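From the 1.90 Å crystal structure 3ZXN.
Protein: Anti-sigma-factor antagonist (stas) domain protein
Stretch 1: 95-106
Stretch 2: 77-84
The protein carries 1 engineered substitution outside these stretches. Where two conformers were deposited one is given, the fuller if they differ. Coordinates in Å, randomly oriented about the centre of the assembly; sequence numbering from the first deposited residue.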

ATOM      1  N   GLY A  95       3.674  11.806  -9.155  1.00 36.75           N
ATOM      2  CA  GLY A  95       2.881  12.530  -8.169  1.00 38.49           C
ATOM      3  C   GLY A  95       2.702  11.940  -6.764  1.00 39.29           C
ATOM      4  O   GLY A  95       2.023  12.535  -5.915  1.00 33.80           O
ATOM      5  N   LEU A  96       3.296  10.781  -6.500  1.00 35.83           N
ATOM      6  CA  LEU A  96       3.186  10.184  -5.160  1.00 29.49           C
ATOM      7  C   LEU A  96       4.260  10.776  -4.241  1.00 30.61           C
ATOM      8  O   LEU A  96       5.451  10.662  -4.525  1.00 36.19           O
ATOM      9  CB  LEU A  96       3.304   8.651  -5.230  1.00 33.44           C
ATOM     10  CG  LEU A  96       3.026   7.848  -3.942  1.00 34.73           C
ATOM     11  CD1 LEU A  96       1.581   8.011  -3.510  1.00 29.89           C
ATOM     12  CD2 LEU A  96       3.344   6.372  -4.124  1.00 32.10           C
ATOM     13  N   ASP A  97       3.849  11.409  -3.146  1.00 28.23           N
ATOM     14  CA  ASP A  97       4.813  12.038  -2.249  1.00 35.26           C
ATOM     15  C   ASP A  97       5.472  11.002  -1.330  1.00 30.47           C
ATOM     16  O   ASP A  97       4.985  10.732  -0.231  1.00 33.15           O
ATOM     17  CB  ASP A  97       4.157  13.131  -1.410  1.00 36.37           C
ATOM     18  CG  ASP A  97       5.118  13.751  -0.419  1.00 42.51           C
ATOM     19  OD1 ASP A  97       6.344  13.739  -0.683  1.00 43.14           O
ATOM     20  OD2 ASP A  97       4.649  14.238   0.628  1.00 51.15           O
ATOM     21  N   LEU A  98       6.576  10.425  -1.782  1.00 27.18           N
ATOM     22  CA  LEU A  98       7.252   9.384  -0.991  1.00 29.69           C
ATOM     23  C   LEU A  98       7.888   9.911   0.292  1.00 27.96           C
ATOM     24  O   LEU A  98       7.868   9.231   1.316  1.00 27.58           O
ATOM     25  CB  LEU A  98       8.272   8.633  -1.846  1.00 25.34           C
ATOM     26  CG  LEU A  98       7.606   7.669  -2.828  1.00 33.59           C
ATOM     27  CD1 LEU A  98       8.653   6.884  -3.635  1.00 33.40           C
ATOM     28  CD2 LEU A  98       6.649   6.728  -2.075  1.00 29.07           C
ATOM     29  N   ARG A  99       8.430  11.129   0.243  1.00 28.78           N
ATOM     30  CA  ARG A  99       9.109  11.694   1.407  1.00 34.45           C
ATOM     31  C   ARG A  99       8.191  11.877   2.589  1.00 34.79           C
ATOM     32  O   ARG A  99       8.580  11.629   3.742  1.00 28.53           O
ATOM     33  CB  ARG A  99       9.740  13.041   1.096  1.00 34.16           C
ATOM     34  CG  ARG A  99      10.667  13.538   2.203  1.00 32.21           C
ATOM     35  CD  ARG A  99      11.268  14.890   1.825  1.00 34.51           C
ATOM     36  NE  ARG A  99      12.136  15.409   2.873  1.00 34.84           N
ATOM     37  CZ  ARG A  99      12.736  16.593   2.819  1.00 38.94           C
ATOM     38  NH1 ARG A  99      12.556  17.389   1.767  1.00 37.67           N
ATOM     39  NH2 ARG A  99      13.512  16.987   3.818  1.00 32.14           N
ATOM     40  N   GLY A 100       6.979  12.325   2.296  1.00 27.69           N
ATOM     41  CA  GLY A 100       6.024  12.649   3.334  1.00 34.95           C
ATOM     42  C   GLY A 100       5.163  11.483   3.781  1.00 38.05           C
ATOM     43  O   GLY A 100       4.268  11.667   4.601  1.00 44.02           O
ATOM     44  N   MET A 101       5.410  10.287   3.253  1.00 30.31           N
ATOM     45  CA  MET A 101       4.618   9.139   3.682  1.00 30.07           C
ATOM     46  C   MET A 101       5.493   8.063   4.322  1.00 28.13           C
ATOM     47  O   MET A 101       6.711   8.067   4.150  1.00 23.38           O
ATOM     48  CB  MET A 101       3.798   8.567   2.530  1.00 33.27           C
ATOM     49  CG  MET A 101       4.582   7.780   1.522  1.00 33.42           C
ATOM     50  SD  MET A 101       3.513   7.134   0.207  1.00 48.05           S
ATOM     51  CE  MET A 101       2.595   5.871   1.059  1.00 35.52           C
ATOM     52  N   ALA A 102       4.861   7.164   5.066  1.00 25.22           N
ATOM     53  CA  ALA A 102       5.582   6.068   5.707  1.00 25.26           C
ATOM     54  C   ALA A 102       5.941   5.013   4.661  1.00 25.38           C
ATOM     55  O   ALA A 102       5.072   4.477   3.975  1.00 24.78           O
ATOM     56  CB  ALA A 102       4.742   5.461   6.816  1.00 25.88           C
ATOM     57  N   THR A 103       7.232   4.736   4.512  1.00 23.56           N
ATOM     58  CA  THR A 103       7.661   3.650   3.650  1.00 23.66           C
ATOM     59  C   THR A 103       8.605   2.735   4.463  1.00 24.18           C
ATOM     60  O   THR A 103       9.218   3.180   5.427  1.00 25.07           O
ATOM     61  CB  THR A 103       8.348   4.143   2.342  1.00 25.14           C
ATOM     62  OG1 THR A 103       9.539   4.875   2.651  1.00 26.67           O
ATOM     63  CG2 THR A 103       7.399   5.044   1.484  1.00 22.97           C
ATOM     64  N   ALA A 104       8.677   1.464   4.087  1.00 23.94           N
ATOM     65  CA  ALA A 104       9.590   0.520   4.744  1.00 26.35           C
ATOM     66  C   ALA A 104      10.181  -0.466   3.729  1.00 24.41           C
ATOM     67  O   ALA A 104       9.737  -0.552   2.584  1.00 21.24           O
ATOM     68  CB  ALA A 104       8.917  -0.194   5.922  1.00 21.68           C
ATOM     69  N   LEU A 105      11.221  -1.184   4.136  1.00 23.06           N
ATOM     70  CA  LEU A 105      11.974  -2.001   3.196  1.00 24.32           C
ATOM     71  C   LEU A 105      11.184  -3.225   2.744  1.00 24.09           C
ATOM     72  O   LEU A 105      11.261  -3.638   1.601  1.00 25.68           O
ATOM     73  CB  LEU A 105      13.300  -2.463   3.849  1.00 24.92           C
ATOM     74  CG  LEU A 105      14.195  -3.325   2.957  1.00 29.87           C
ATOM     75  CD1 LEU A 105      14.547  -2.567   1.676  1.00 24.35           C
ATOM     76  CD2 LEU A 105      15.472  -3.798   3.717  1.00 25.42           C
ATOM     77  N   ASN A 106      10.438  -3.811   3.671  1.00 27.09           N
ATOM     78  CA  ASN A 106       9.721  -5.045   3.413  1.00 27.67           C
ATOM     79  C   ASN A 106       8.543  -5.142   4.364  1.00 26.38           C
ATOM     80  O   ASN A 106       8.309  -4.238   5.168  1.00 24.33           O
ATOM     81  CB  ASN A 106      10.651  -6.249   3.593  1.00 28.66           C
ATOM     82  CG  ASN A 106      11.280  -6.292   4.960  1.00 26.17           C
ATOM     83  OD1 ASN A 106      10.607  -6.117   5.972  1.00 28.32           O
ATOM     84  ND2 ASN A 106      12.589  -6.500   4.998  1.00 29.83           N
TER
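Stretch 2 (77-84) PFVLTGIK

Two neighbouring parallel strands are joined by hydrogen bonds in which one residue of one strand uses both its N and its O to grip residues on either side of its partner; the pairing of 77-84 with 95-106 illustrates the rule and how it frays at its ends. Strand 78-81 runs in the same direction as the strand ending at Ala 104, the two axes inclined at 37° (signed crossing angle -37°) with a closest approach of 4.5 Å.

Pro 77, with phi/psi of -53/138, leads into the strand without touching the other stretch. At Phe 78 the backbone is extended (-138/129), but its O and Ala 102 N are joined through a water, which donates to Phe 78 O at 2.7 Å and accepts from Ala 102 N at 3.0 Å. The CA-to-CB bond of Phe 78 points sideways, yet its ring reaches the other stretch, where Met 101 CE approaches Phe 78 CE2 obliquely at 3.3 Å.

Val 79 lies beside Ala 102, their CA atoms 4.8 Å apart. Its side chain shares a face of the sheet with two alanines, and Val 79 CG2 lies 4.1 Å from Ala 102 CB and 3.9 Å from Ala 104 CB.

Leu 80 grips in this way. Opposite Thr 103 (CA to CA 4.7 Å), Leu 80 N donates to Ala 102 O at 3.1 Å and Leu 80 O accepts from Ala 104 N at 3.0 Å. The same Leu 80 O receives a CA-H...O contact from Thr 103 CA at 3.0 Å. The side chain turns to the face shared with Thr 103, where Leu 80 CD2 packs 4.0 Å from Leu 96 CD2 and 4.1 Å from Leu 98 CD2.

Thr 81 pairs with Ala 104 (CA to CA 4.7 Å) and returns to the face of Val 79; Thr 81 CG2 lies 3.8 Å from Ala 104 CB and 3.5 Å from Asn 106 O.

Beyond the strand, Gly 82 adopts positive phi (74/47), which favours glycine. Gly 82 N bonds to Ala 104 O at 3.3 Å, so that Ala 104 grips around Thr 81 in its turn, and, weakly, to Leu 105 O, also at 3.3 Å. A second water then takes over, accepting from Ile 83 N at 2.8 Å and donating to Ala 104 O at 3.0 Å. Ile 83 CD1 reaches back to Thr 103 CG2, 3.9 Å away. Lys 84, at an N-cap position right before a helix, directs its CA-to-CB bond away and makes no contact.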

ATOM      1  N   PRO A  77      -3.393   4.270   9.583  1.00 27.91           N
ATOM      2  CA  PRO A  77      -1.958   4.273   9.280  1.00 25.16           C
ATOM      3  C   PRO A  77      -1.625   3.418   8.055  1.00 22.77           C
ATOM      4  O   PRO A  77      -2.132   2.313   7.928  1.00 26.69           O
ATOM      5  CB  PRO A  77      -1.340   3.647  10.550  1.00 29.16           C
ATOM      6  CG  PRO A  77      -2.272   4.070  11.646  1.00 32.05           C
ATOM      7  CD  PRO A  77      -3.659   4.039  11.015  1.00 26.60           C
ATOM      8  N   PHE A  78      -0.746   3.913   7.190  1.00 23.16           N
ATOM      9  CA  PHE A  78      -0.468   3.253   5.924  1.00 22.01           C
ATOM     10  C   PHE A  78       1.028   3.284   5.642  1.00 25.02           C
ATOM     11  O   PHE A  78       1.635   4.339   5.728  1.00 26.79           O
ATOM     12  CB  PHE A  78      -1.225   3.990   4.794  1.00 22.08           C
ATOM     13  CG  PHE A  78      -0.850   3.549   3.405  1.00 25.33           C
ATOM     14  CD1 PHE A  78      -0.905   2.215   3.041  1.00 29.54           C
ATOM     15  CD2 PHE A  78      -0.482   4.476   2.443  1.00 29.14           C
ATOM     16  CE1 PHE A  78      -0.568   1.811   1.745  1.00 27.55           C
ATOM     17  CE2 PHE A  78      -0.162   4.073   1.150  1.00 34.48           C
ATOM     18  CZ  PHE A  78      -0.201   2.742   0.806  1.00 27.78           C
ATOM     19  N   VAL A  79       1.613   2.128   5.324  1.00 24.53           N
ATOM     20  CA  VAL A  79       3.015   2.074   4.927  0.67 24.40           C
ATOM     21  C   VAL A  79       3.168   1.323   3.600  1.00 23.85           C
ATOM     22  O   VAL A  79       2.549   0.284   3.381  1.00 23.09           O
ATOM     23  CB  VAL A  79       3.925   1.475   6.055  0.67 26.42           C
ATOM     24  CG1 VAL A  79       3.531   0.054   6.372  0.67 23.81           C
ATOM     25  CG2 VAL A  79       5.413   1.569   5.684  0.67 25.79           C
ATOM     26  N   LEU A  80       3.976   1.892   2.705  1.00 21.32           N
ATOM     27  CA  LEU A  80       4.250   1.309   1.398  1.00 22.31           C
ATOM     28  C   LEU A  80       5.656   0.720   1.466  1.00 24.24           C
ATOM     29  O   LEU A  80       6.565   1.386   1.955  1.00 24.95           O
ATOM     30  CB  LEU A  80       4.207   2.392   0.312  1.00 23.13           C
ATOM     31  CG  LEU A  80       4.379   1.947  -1.141  1.00 23.78           C
ATOM     32  CD1 LEU A  80       3.189   1.090  -1.590  1.00 26.50           C
ATOM     33  CD2 LEU A  80       4.563   3.151  -2.072  1.00 22.68           C
ATOM     34  N   THR A  81       5.816  -0.522   1.009  1.00 20.76           N
ATOM     35  CA  THR A  81       7.076  -1.244   1.192  1.00 24.67           C
ATOM     36  C   THR A  81       7.591  -1.882  -0.100  1.00 25.24           C
ATOM     37  O   THR A  81       6.829  -2.088  -1.052  1.00 22.49           O
ATOM     38  CB  THR A  81       6.971  -2.351   2.314  1.00 24.15           C
ATOM     39  OG1 THR A  81       6.149  -3.433   1.872  1.00 21.58           O
ATOM     40  CG2 THR A  81       6.392  -1.790   3.613  1.00 21.08           C
ATOM     41  N   GLY A  82       8.893  -2.193  -0.118  1.00 27.03           N
ATOM     42  CA  GLY A  82       9.526  -2.875  -1.242  1.00 22.04           C
ATOM     43  C   GLY A  82       9.735  -1.980  -2.457  1.00 29.12           C
ATOM     44  O   GLY A  82       9.414  -2.367  -3.574  1.00 28.90           O
ATOM     45  N   ILE A  83      10.271  -0.782  -2.231  1.00 28.94           N
ATOM     46  CA  ILE A  83      10.438   0.232  -3.273  1.00 29.34           C
ATOM     47  C   ILE A  83      11.912   0.424  -3.657  1.00 32.29           C
ATOM     48  O   ILE A  83      12.674   1.092  -2.947  1.00 29.94           O
ATOM     49  CB  ILE A  83       9.925   1.599  -2.804  1.00 27.24           C
ATOM     50  CG1 ILE A  83       8.485   1.487  -2.286  1.00 27.13           C
ATOM     51  CG2 ILE A  83      10.043   2.626  -3.935  1.00 32.37           C
ATOM     52  CD1 ILE A  83       8.022   2.716  -1.534  1.00 30.52           C
ATOM     53  N   LYS A  84      12.303  -0.142  -4.788  1.00 35.30           N
ATOM     54  CA  LYS A  84      13.677   0.001  -5.251  1.00 39.91           C
ATOM     55  C   LYS A  84      13.889   1.415  -5.769  1.00 32.80           C
ATOM     56  O   LYS A  84      12.929   2.082  -6.167  1.00 33.95           O
ATOM     57  CB  LYS A  84      13.997  -1.034  -6.333  1.00 37.79           C
ATOM     58  CG  LYS A  84      13.139  -0.917  -7.592  1.00 43.76           C
ATOM     59  CD  LYS A  84      13.449  -2.074  -8.532  1.00 47.51           C
ATOM     60  CE  LYS A  84      12.693  -1.955  -9.839  1.00 51.25           C
ATOM     61  NZ  LYS A  84      13.037  -3.069 -10.766  1.00 55.78           N
TER
HETATM   62  O   HOH W   1       1.915   7.041   5.350  1.00 26.28           O
HETATM   63  O   HOH W   2      11.434  -0.016   0.174  1.00 27.16           O